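Local atomic coordinates of CADD-like protein of unknown function (Nostoc punctiforme, PDB entry 3B5O), a protein that is of unknown function but, as an all-helical CADD-like protein of the heme oxygenase-like clan, probably acts as an oxidoreductase. Residues 42-47 with 223-228; 97-102 with 170-175; 132-137 with 204-209. One frame throughout, in Å; residues are numbered along the deposited sequence.

Interaction 1. Residues 42-47 with 223-228; sequences AYVMQQ and QELAQE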
loop_
_atom_site.group_PDB
_atom_site.type_symbol
_atom_site.label_atom_id
_atom_site.label_comp_id
_atom_site.label_asym_id
_atom_site.label_seq_id
_atom_site.Cartn_x
_atom_site.Cartn_y
_atom_site.Cartn_z
ATOM N N ALA A 42 2.821 -17.455 -3.643
ATOM C CA ALA A 42 3.073 -16.804 -4.928
ATOM C C ALA A 42 1.813 -16.099 -5.431
ATOM O O ALA A 42 1.901 -14.988 -5.970
ATOM C CB ALA A 42 3.578 -17.833 -5.958
ATOM N N TYR A 43 0.653 -16.729 -5.257
ATOM C CA TYR A 43 -0.634 -16.120 -5.607
ATOM C C TYR A 43 -0.844 -14.833 -4.839
ATOM O O TYR A 43 -1.272 -13.820 -5.415
ATOM C CB TYR A 43 -1.787 -17.085 -5.335
ATOM C CG TYR A 43 -3.151 -16.474 -5.397
ATOM C CD1 TYR A 43 -3.820 -16.339 -6.606
ATOM C CD2 TYR A 43 -3.757 -15.959 -4.262
ATOM C CE1 TYR A 43 -5.077 -15.743 -6.672
ATOM C CE2 TYR A 43 -5.006 -15.380 -4.319
ATOM C CZ TYR A 43 -5.668 -15.267 -5.522
ATOM O OH TYR A 43 -6.915 -14.678 -5.623
ATOM N N VAL A 44 -0.570 -14.849 -3.540
ATOM C CA VAL A 44 -0.689 -13.633 -2.758
ATOM C C VAL A 44 0.201 -12.515 -3.348
ATOM O O VAL A 44 -0.231 -11.371 -3.464
ATOM C CB VAL A 44 -0.326 -13.878 -1.261
ATOM C CG1 VAL A 44 -0.173 -12.547 -0.499
ATOM C CG2 VAL A 44 -1.353 -14.814 -0.610
HETATM N N MSE A 45 1.441 -12.838 -3.704
HETATM C CA MSE A 45 2.359 -11.850 -4.236
HETATM C C MSE A 45 1.941 -11.330 -5.607
HETATM O O MSE A 45 2.106 -10.145 -5.890
HETATM C CB MSE A 45 3.789 -12.401 -4.293
HETATM C CG MSE A 45 4.482 -12.479 -2.911
HETATM SE SE MSE A 45 4.388 -10.810 -1.901
HETATM C CE MSE A 45 5.149 -9.764 -3.284
ATOM N N GLN A 46 1.363 -12.188 -6.425
ATOM C CA GLN A 46 0.826 -11.744 -7.705
ATOM C C GLN A 46 -0.282 -10.724 -7.494
ATOM O O GLN A 46 -0.318 -9.675 -8.138
ATOM C CB GLN A 46 0.251 -12.908 -8.480
ATOM C CG GLN A 46 1.278 -13.892 -9.014
ATOM C CD GLN A 46 0.626 -15.109 -9.629
ATOM O OE1 GLN A 46 -0.412 -15.583 -9.169
ATOM N NE2 GLN A 46 1.232 -15.615 -10.707
ATOM N N GLN A 47 -1.217 -11.042 -6.613
ATOM C CA GLN A 47 -2.297 -10.094 -6.306
ATOM C C GLN A 47 -1.794 -8.831 -5.641
ATOM O O GLN A 47 -2.229 -7.718 -5.988
ATOM C CB GLN A 47 -3.370 -10.760 -5.449
ATOM C CG GLN A 47 -4.120 -11.807 -6.218
ATOM C CD GLN A 47 -4.915 -11.220 -7.395
ATOM O OE1 GLN A 47 -5.604 -10.214 -7.253
ATOM N NE2 GLN A 47 -4.801 -11.857 -8.575
ATOM N N GLN A 223 -7.142 -9.922 4.531
ATOM C CA GLN A 223 -7.903 -11.032 5.092
ATOM C C GLN A 223 -8.535 -11.867 3.981
ATOM O O GLN A 223 -8.481 -13.105 3.991
ATOM C CB GLN A 223 -8.955 -10.508 6.064
ATOM C CG GLN A 223 -8.327 -9.851 7.280
ATOM C CD GLN A 223 -9.301 -9.138 8.175
ATOM O OE1 GLN A 223 -10.319 -8.605 7.724
ATOM N NE2 GLN A 223 -8.979 -9.112 9.486
ATOM N N GLU A 224 -9.102 -11.192 2.985
ATOM C CA GLU A 224 -9.788 -11.900 1.920
ATOM C C GLU A 224 -8.809 -12.602 1.009
ATOM O O GLU A 224 -9.096 -13.709 0.504
ATOM C CB GLU A 224 -10.655 -10.926 1.107
ATOM C CG GLU A 224 -11.831 -10.420 1.871
ATOM C CD GLU A 224 -12.535 -9.243 1.217
ATOM O OE1 GLU A 224 -12.020 -8.734 0.222
ATOM O OE2 GLU A 224 -13.591 -8.867 1.725
ATOM N N LEU A 225 -7.663 -11.982 0.794
ATOM C CA LEU A 225 -6.626 -12.567 -0.042
ATOM C C LEU A 225 -5.978 -13.803 0.607
ATOM O O LEU A 225 -5.550 -14.734 -0.083
ATOM C CB LEU A 225 -5.599 -11.493 -0.355
ATOM C CG LEU A 225 -4.473 -11.869 -1.289
ATOM C CD1 LEU A 225 -5.010 -12.171 -2.672
ATOM C CD2 LEU A 225 -3.480 -10.736 -1.375
ATOM N N ALA A 226 -5.877 -13.808 1.931
ATOM C CA ALA A 226 -5.440 -15.013 2.641
ATOM C C ALA A 226 -6.428 -16.181 2.442
ATOM O O ALA A 226 -6.013 -17.323 2.212
ATOM C CB ALA A 226 -5.244 -14.717 4.135
ATOM N N GLN A 227 -7.724 -15.897 2.511
ATOM C CA GLN A 227 -8.748 -16.908 2.265
ATOM C C GLN A 227 -8.743 -17.386 0.817
ATOM O O GLN A 227 -8.833 -18.589 0.561
ATOM C CB GLN A 227 -10.124 -16.394 2.686
ATOM C CG GLN A 227 -11.277 -17.356 2.399
ATOM C CD GLN A 227 -11.084 -18.722 3.021
ATOM O OE1 GLN A 227 -11.465 -19.742 2.435
ATOM N NE2 GLN A 227 -10.476 -18.757 4.204
ATOM N N GLU A 228 -8.633 -16.471 -0.142
ATOM C CA GLU A 228 -8.539 -16.889 -1.534
ATOM C C GLU A 228 -7.369 -17.839 -1.730
ATOM O O GLU A 228 -7.500 -18.874 -2.392
ATOM C CB GLU A 228 -8.382 -15.680 -2.468
ATOM C CG GLU A 228 -9.622 -14.888 -2.631
ATOM C CD GLU A 228 -9.457 -13.686 -3.557
ATOM O OE1 GLU A 228 -8.307 -13.289 -3.865
ATOM O OE2 GLU A 228 -10.509 -13.141 -3.927
#
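Two long helices of the all-helical bundle, 38-68 and 204-230, meet here through Y43, V44 and Q47 on one and L225 and E228 on the other. The phenol of Y43 reaches across, its CG anti to the backbone N (chi1 168°), and OH donates to E228 OE1 at 2.6 Å. That oxygen lies at the ring edge, in the plane of the phenol, while OH stands above the carboxylate plane, 57° out of it. E228 CB also lies 3.9 Å from Y43 CE2. Beside this polar link L225, in one of its two modelled conformers, sets its two methyls against the facing helix: CD1 touches Y43 CE2 at 3.6 Å and Q47 CB at 3.5 Å, whereas CD2 rests on V44 CG1 at 3.9 Å. The short segments run 9.8 Å apart with their directions 139° apart, a roughly antiparallel pairing within an all-helical chain consistent with the heme oxygenase-like clan, and their nearest CA atoms are those of V44 and L225. One face of the Y43 ring is lined within its own helix by Q47 CG, 3.8 Å above the plane and offset toward the rim. A phenylalanine in place of Y43 would lack the hydroxyl and would probably leave E228 OE1 with one donor fewer, S117 OG remaining. The carboxylate's further partners, S117 OG on OE1 and A119 N on OE2, tie it to the start of helix 118-131. Q47 turns its amide to the same region, where T120 OG1 and S117 N bond to OE1 and NE2 is hydrogen-bonded to M115 O.

Interaction 2. Residues 97-102 with 170-175; sequences TLLADG and KDLQYF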
loop_
_atom_site.group_PDB
_atom_site.type_symbol
_atom_site.label_atom_id
_atom_site.label_comp_id
_atom_site.label_asym_id
_atom_site.label_seq_id
_atom_site.Cartn_x
_atom_site.Cartn_y
_atom_site.Cartn_z
ATOM N N THR A 97 7.828 -2.025 -11.486
ATOM C CA THR A 97 8.647 -2.859 -12.341
ATOM C C THR A 97 9.780 -3.530 -11.581
ATOM O O THR A 97 10.070 -4.705 -11.844
ATOM C CB THR A 97 9.152 -2.041 -13.525
ATOM O OG1 THR A 97 8.029 -1.765 -14.357
ATOM C CG2 THR A 97 10.206 -2.822 -14.319
ATOM N N LEU A 98 10.395 -2.813 -10.646
ATOM C CA LEU A 98 11.461 -3.412 -9.822
ATOM C C LEU A 98 10.926 -4.623 -9.062
ATOM O O LEU A 98 11.559 -5.666 -9.005
ATOM C CB LEU A 98 12.060 -2.395 -8.867
ATOM C CG LEU A 98 12.856 -1.250 -9.495
ATOM C CD1 LEU A 98 13.222 -0.213 -8.443
ATOM C CD2 LEU A 98 14.131 -1.774 -10.200
ATOM N N LEU A 99 9.752 -4.479 -8.469
ATOM C CA LEU A 99 9.136 -5.604 -7.787
ATOM C C LEU A 99 8.798 -6.738 -8.748
ATOM O O LEU A 99 9.145 -7.905 -8.505
ATOM C CB LEU A 99 7.873 -5.144 -7.037
ATOM C CG LEU A 99 7.066 -6.237 -6.345
ATOM C CD1 LEU A 99 7.900 -6.918 -5.255
ATOM C CD2 LEU A 99 5.779 -5.629 -5.752
ATOM N N ALA A 100 8.135 -6.415 -9.859
ATOM C CA ALA A 100 7.691 -7.437 -10.787
ATOM C C ALA A 100 8.882 -8.177 -11.395
ATOM O O ALA A 100 8.880 -9.412 -11.482
ATOM C CB ALA A 100 6.810 -6.825 -11.894
ATOM N N ASP A 101 9.890 -7.421 -11.818
ATOM C CA ASP A 101 11.077 -8.021 -12.427
ATOM C C ASP A 101 11.821 -8.876 -11.408
ATOM O O ASP A 101 12.342 -9.938 -11.750
ATOM C CB ASP A 101 12.020 -6.949 -12.988
ATOM C CG ASP A 101 11.584 -6.415 -14.334
ATOM O OD1 ASP A 101 10.576 -6.895 -14.898
ATOM O OD2 ASP A 101 12.299 -5.514 -14.828
ATOM N N GLY A 102 11.876 -8.408 -10.166
ATOM C CA GLY A 102 12.531 -9.145 -9.097
ATOM C C GLY A 102 11.849 -10.459 -8.799
ATOM O O GLY A 102 12.533 -11.481 -8.585
ATOM N N LYS A 170 19.492 -8.789 -6.620
ATOM C CA LYS A 170 20.139 -7.612 -6.036
ATOM C C LYS A 170 19.352 -6.324 -6.227
ATOM O O LYS A 170 19.364 -5.461 -5.349
ATOM C CB LYS A 170 21.548 -7.418 -6.619
ATOM N N ASP A 171 18.697 -6.171 -7.376
ATOM C CA ASP A 171 17.903 -4.968 -7.621
ATOM C C ASP A 171 16.718 -4.935 -6.670
ATOM O O ASP A 171 16.374 -3.878 -6.138
ATOM C CB ASP A 171 17.382 -4.924 -9.062
ATOM C CG ASP A 171 18.461 -4.554 -10.075
ATOM O OD1 ASP A 171 19.615 -4.283 -9.672
ATOM O OD2 ASP A 171 18.134 -4.529 -11.285
ATOM N N LEU A 172 16.093 -6.095 -6.490
ATOM C CA LEU A 172 14.972 -6.226 -5.560
ATOM C C LEU A 172 15.433 -5.943 -4.134
ATOM O O LEU A 172 14.718 -5.283 -3.386
ATOM C CB LEU A 172 14.329 -7.609 -5.676
ATOM C CG LEU A 172 13.041 -7.840 -4.873
ATOM C CD1 LEU A 172 11.972 -6.827 -5.280
ATOM C CD2 LEU A 172 12.531 -9.259 -5.040
ATOM N N GLN A 173 16.628 -6.408 -3.771
ATOM C CA GLN A 173 17.194 -6.090 -2.456
ATOM C C GLN A 173 17.417 -4.584 -2.259
ATOM O O GLN A 173 17.244 -4.073 -1.147
ATOM C CB GLN A 173 18.502 -6.857 -2.222
ATOM C CG GLN A 173 19.093 -6.683 -0.821
ATOM C CD GLN A 173 18.113 -7.049 0.283
ATOM O OE1 GLN A 173 17.700 -6.197 1.072
ATOM N NE2 GLN A 173 17.723 -8.314 0.330
ATOM N N TYR A 174 17.805 -3.878 -3.323
ATOM C CA TYR A 174 17.940 -2.414 -3.261
ATOM C C TYR A 174 16.582 -1.732 -3.104
ATOM O O TYR A 174 16.435 -0.816 -2.281
ATOM C CB TYR A 174 18.644 -1.827 -4.503
ATOM C CG TYR A 174 18.614 -0.308 -4.500
ATOM C CD1 TYR A 174 19.559 0.425 -3.788
ATOM C CD2 TYR A 174 17.611 0.393 -5.171
ATOM C CE1 TYR A 174 19.525 1.817 -3.763
ATOM C CE2 TYR A 174 17.563 1.783 -5.147
ATOM C CZ TYR A 174 18.522 2.490 -4.444
ATOM O OH TYR A 174 18.476 3.868 -4.414
ATOM N N PHE A 175 15.610 -2.149 -3.913
ATOM C CA PHE A 175 14.221 -1.684 -3.766
ATOM C C PHE A 175 13.768 -1.763 -2.303
ATOM O O PHE A 175 13.203 -0.803 -1.770
ATOM C CB PHE A 175 13.271 -2.485 -4.679
ATOM C CG PHE A 175 11.798 -2.261 -4.394
ATOM C CD1 PHE A 175 11.201 -1.033 -4.662
ATOM C CD2 PHE A 175 11.014 -3.286 -3.864
ATOM C CE1 PHE A 175 9.846 -0.825 -4.397
ATOM C CE2 PHE A 175 9.652 -3.092 -3.594
ATOM C CZ PHE A 175 9.070 -1.863 -3.870
#
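Helices 95-107 and 170-180 pack in a roughly antiparallel sense, their short segments 8.9 Å apart at an angle of 142°, with the CA atoms of G102 and L172 coming to 5.2 Å. This is an apolar helix-helix contact of the bundle, with no hydrogen bond between the two segments. G102 has no side chain at this approach; a CB there would fall too close to L172 CB, consistent with the short backbone distance. L172, its CG anti to the backbone N (chi1 -173°), lays its methyls over the facing backbone: CD2 lies 4.0 Å from G102 C, and CD1 is 3.9 Å from L98 O. L99 and L172 cross obliquely, L99 CD1 meeting L172 CD1 at 4.1 Å. One turn further along, F175 extends the apolar strip. Its CB faces L98 CB at a looser 4.4 Å, while the ring approaches L99 obliquely. Behind the pair stands helix 135-163, with V160 against L172 and L153 against F175; the F175 ring also meets that of H179, their planes at about 65°. F175 CE2, one of the two ring carbons next to CZ, comes 4.4 Å from L99 CB.

Interaction 3. Residues 132-137 with 204-209; sequences DRQVDY and FGEFAA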
loop_
_atom_site.group_PDB
_atom_site.type_symbol
_atom_site.label_atom_id
_atom_site.label_comp_id
_atom_site.label_asym_id
_atom_site.label_seq_id
_atom_site.Cartn_x
_atom_site.Cartn_y
_atom_site.Cartn_z
ATOM N N ASP A 132 -12.798 9.686 -4.424
ATOM C CA ASP A 132 -13.792 10.504 -5.068
ATOM C C ASP A 132 -14.466 11.492 -4.119
ATOM O O ASP A 132 -15.337 12.258 -4.550
ATOM C CB ASP A 132 -14.859 9.587 -5.699
ATOM N N ARG A 133 -14.069 11.506 -2.851
ATOM C CA ARG A 133 -14.691 12.369 -1.842
ATOM C C ARG A 133 -14.029 13.772 -1.828
ATOM O O ARG A 133 -13.265 14.091 -2.734
ATOM C CB ARG A 133 -14.549 11.685 -0.470
ATOM C CG ARG A 133 -15.313 10.371 -0.365
ATOM C CD ARG A 133 -16.750 10.574 0.087
ATOM N NE ARG A 133 -16.845 11.262 1.374
ATOM C CZ ARG A 133 -17.105 10.692 2.553
ATOM N NH1 ARG A 133 -17.336 9.383 2.669
ATOM N NH2 ARG A 133 -17.149 11.459 3.638
ATOM N N GLN A 134 -14.324 14.598 -0.829
ATOM C CA GLN A 134 -13.716 15.941 -0.724
ATOM C C GLN A 134 -12.235 15.866 -0.328
ATOM O O GLN A 134 -11.765 14.863 0.188
ATOM C CB GLN A 134 -14.502 16.869 0.239
ATOM C CG GLN A 134 -14.099 16.793 1.746
ATOM C CD GLN A 134 -14.810 17.817 2.678
ATOM O OE1 GLN A 134 -16.046 17.920 2.699
ATOM N NE2 GLN A 134 -14.017 18.542 3.481
ATOM N N VAL A 135 -11.508 16.941 -0.577
ATOM C CA VAL A 135 -10.059 16.949 -0.476
ATOM C C VAL A 135 -9.520 16.462 0.867
ATOM O O VAL A 135 -8.547 15.712 0.901
ATOM C CB VAL A 135 -9.471 18.337 -0.845
ATOM C CG1 VAL A 135 -9.973 19.434 0.116
ATOM C CG2 VAL A 135 -7.949 18.300 -0.907
ATOM N N ASP A 136 -10.140 16.875 1.967
ATOM C CA ASP A 136 -9.613 16.493 3.276
ATOM C C ASP A 136 -9.660 14.975 3.506
ATOM O O ASP A 136 -8.700 14.386 3.979
ATOM C CB ASP A 136 -10.340 17.255 4.388
ATOM C CG ASP A 136 -10.326 18.753 4.156
ATOM O OD1 ASP A 136 -11.201 19.230 3.395
ATOM O OD2 ASP A 136 -9.428 19.440 4.708
ATOM N N TYR A 137 -10.769 14.379 3.125
ATOM C CA TYR A 137 -10.972 12.948 3.248
ATOM C C TYR A 137 -10.023 12.218 2.336
ATOM O O TYR A 137 -9.404 11.226 2.727
ATOM C CB TYR A 137 -12.401 12.629 2.872
ATOM C CG TYR A 137 -12.878 11.224 3.119
ATOM C CD1 TYR A 137 -12.619 10.206 2.205
ATOM C CD2 TYR A 137 -13.644 10.902 4.239
ATOM C CE1 TYR A 137 -13.096 8.944 2.388
ATOM C CE2 TYR A 137 -14.132 9.635 4.428
ATOM C CZ TYR A 137 -13.859 8.645 3.502
ATOM O OH TYR A 137 -14.364 7.377 3.677
ATOM N N PHE A 204 -10.386 18.191 10.274
ATOM C CA PHE A 204 -9.575 17.094 10.827
ATOM C C PHE A 204 -10.361 15.780 10.876
ATOM O O PHE A 204 -9.817 14.703 10.631
ATOM C CB PHE A 204 -9.061 17.435 12.233
ATOM C CG PHE A 204 -7.878 18.376 12.268
ATOM C CD1 PHE A 204 -7.484 19.135 11.190
ATOM C CD2 PHE A 204 -7.190 18.546 13.456
ATOM C CE1 PHE A 204 -6.405 20.001 11.280
ATOM C CE2 PHE A 204 -6.115 19.426 13.543
ATOM C CZ PHE A 204 -5.732 20.149 12.460
ATOM N N GLY A 205 -11.645 15.857 11.195
ATOM C CA GLY A 205 -12.477 14.674 11.284
ATOM C C GLY A 205 -12.606 13.957 9.947
ATOM O O GLY A 205 -12.656 12.729 9.903
ATOM N N GLU A 206 -12.686 14.734 8.876
ATOM C CA GLU A 206 -12.806 14.156 7.525
ATOM C C GLU A 206 -11.485 13.512 7.109
ATOM O O GLU A 206 -11.466 12.424 6.533
ATOM C CB GLU A 206 -13.245 15.211 6.497
ATOM C CG GLU A 206 -14.741 15.481 6.547
ATOM C CD GLU A 206 -15.537 14.259 6.103
ATOM O OE1 GLU A 206 -15.569 13.988 4.887
ATOM O OE2 GLU A 206 -16.091 13.538 6.970
ATOM N N PHE A 207 -10.379 14.152 7.452
ATOM C CA PHE A 207 -9.048 13.581 7.198
ATOM C C PHE A 207 -8.916 12.238 7.939
ATOM O O PHE A 207 -8.492 11.226 7.370
ATOM C CB PHE A 207 -7.975 14.572 7.631
ATOM C CG PHE A 207 -6.569 14.130 7.357
ATOM C CD1 PHE A 207 -5.881 13.343 8.280
ATOM C CD2 PHE A 207 -5.919 14.500 6.194
ATOM C CE1 PHE A 207 -4.588 12.944 8.051
ATOM C CE2 PHE A 207 -4.621 14.109 5.967
ATOM C CZ PHE A 207 -3.946 13.344 6.905
ATOM N N ALA A 208 -9.301 12.218 9.215
ATOM C CA ALA A 208 -9.263 10.977 10.000
ATOM C C ALA A 208 -10.174 9.906 9.406
ATOM O O ALA A 208 -9.810 8.735 9.363
ATOM C CB ALA A 208 -9.643 11.257 11.480
ATOM N N ALA A 209 -11.369 10.298 8.983
ATOM C CA ALA A 209 -12.308 9.364 8.384
ATOM C C ALA A 209 -11.744 8.725 7.102
ATOM O O ALA A 209 -11.902 7.521 6.878
ATOM C CB ALA A 209 -13.646 10.037 8.102
HETATM O O HOH W 1 -16.023 14.201 1.615
HETATM O O HOH W 2 -17.071 10.952 6.917
#
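R133 and E206 cross at about a right angle, with guanidinium and carboxylate planes 25° apart; E206 OE1 lies at the guanidinium edge. R133 NH2 lies 3.2 Å from E206 OE1 in a salt bridge whose hydrogen bond is weak, bent to 131° at the hydrogen. Two waters lie in the guanidinium plane: one, beside NE, accepts from R133 NE and Q134 N and donates weakly to E206 OE1; the other, beyond NH2, donates to E206 OE2 and accepts weakly from R133 NH2. The arginine chain, bent at chi2 and chi3, folds back over Y137: CZ lies over one ring face and Y137 CE2 3.3 Å from the guanidinium plane, each offset toward the rim. The Y137 ring and E206 carboxylate planes are 30° apart, and Y137 CE2 rests against A209 CB at 3.7 Å. F207 CA points its hydrogen at D136 O (3.3 Å), and Y137 CA at E206 O (3.4 Å). Q134, the N-cap residue, gives NE2 to D136 OD1 at 2.9 Å, from the anti side and out of the carboxylate plane. The contact joins the loop before helix 135-163 and its first turn to the start of helix 204-230, where L7 and L11 of helix 2-18 pack against F207; K65 of helix 38-68 bonds to R133 O.

How the interactions relate
Interactions 1 and 3 share helix 204-230, gripping it near its two ends on opposite sides of the chain's centre, their own centres about 29 Å apart. Interactions 1 and 2 are buried, yet differ in chemistry: 1 sets a tyrosine-glutamate hydrogen bond beside leucine packing, whereas 2 joins apolar side chains, with a glycine at its closest approach. Interaction 3 is only partly buried; its more exposed part carries a weak, water-bridged salt bridge, and backbone CH...O contacts lie further in. Helix 135-163 relates all three: it supplies a segment to 3, packs behind L172 and F175 in 2, and receives M45 from the 42-47 segment of 1.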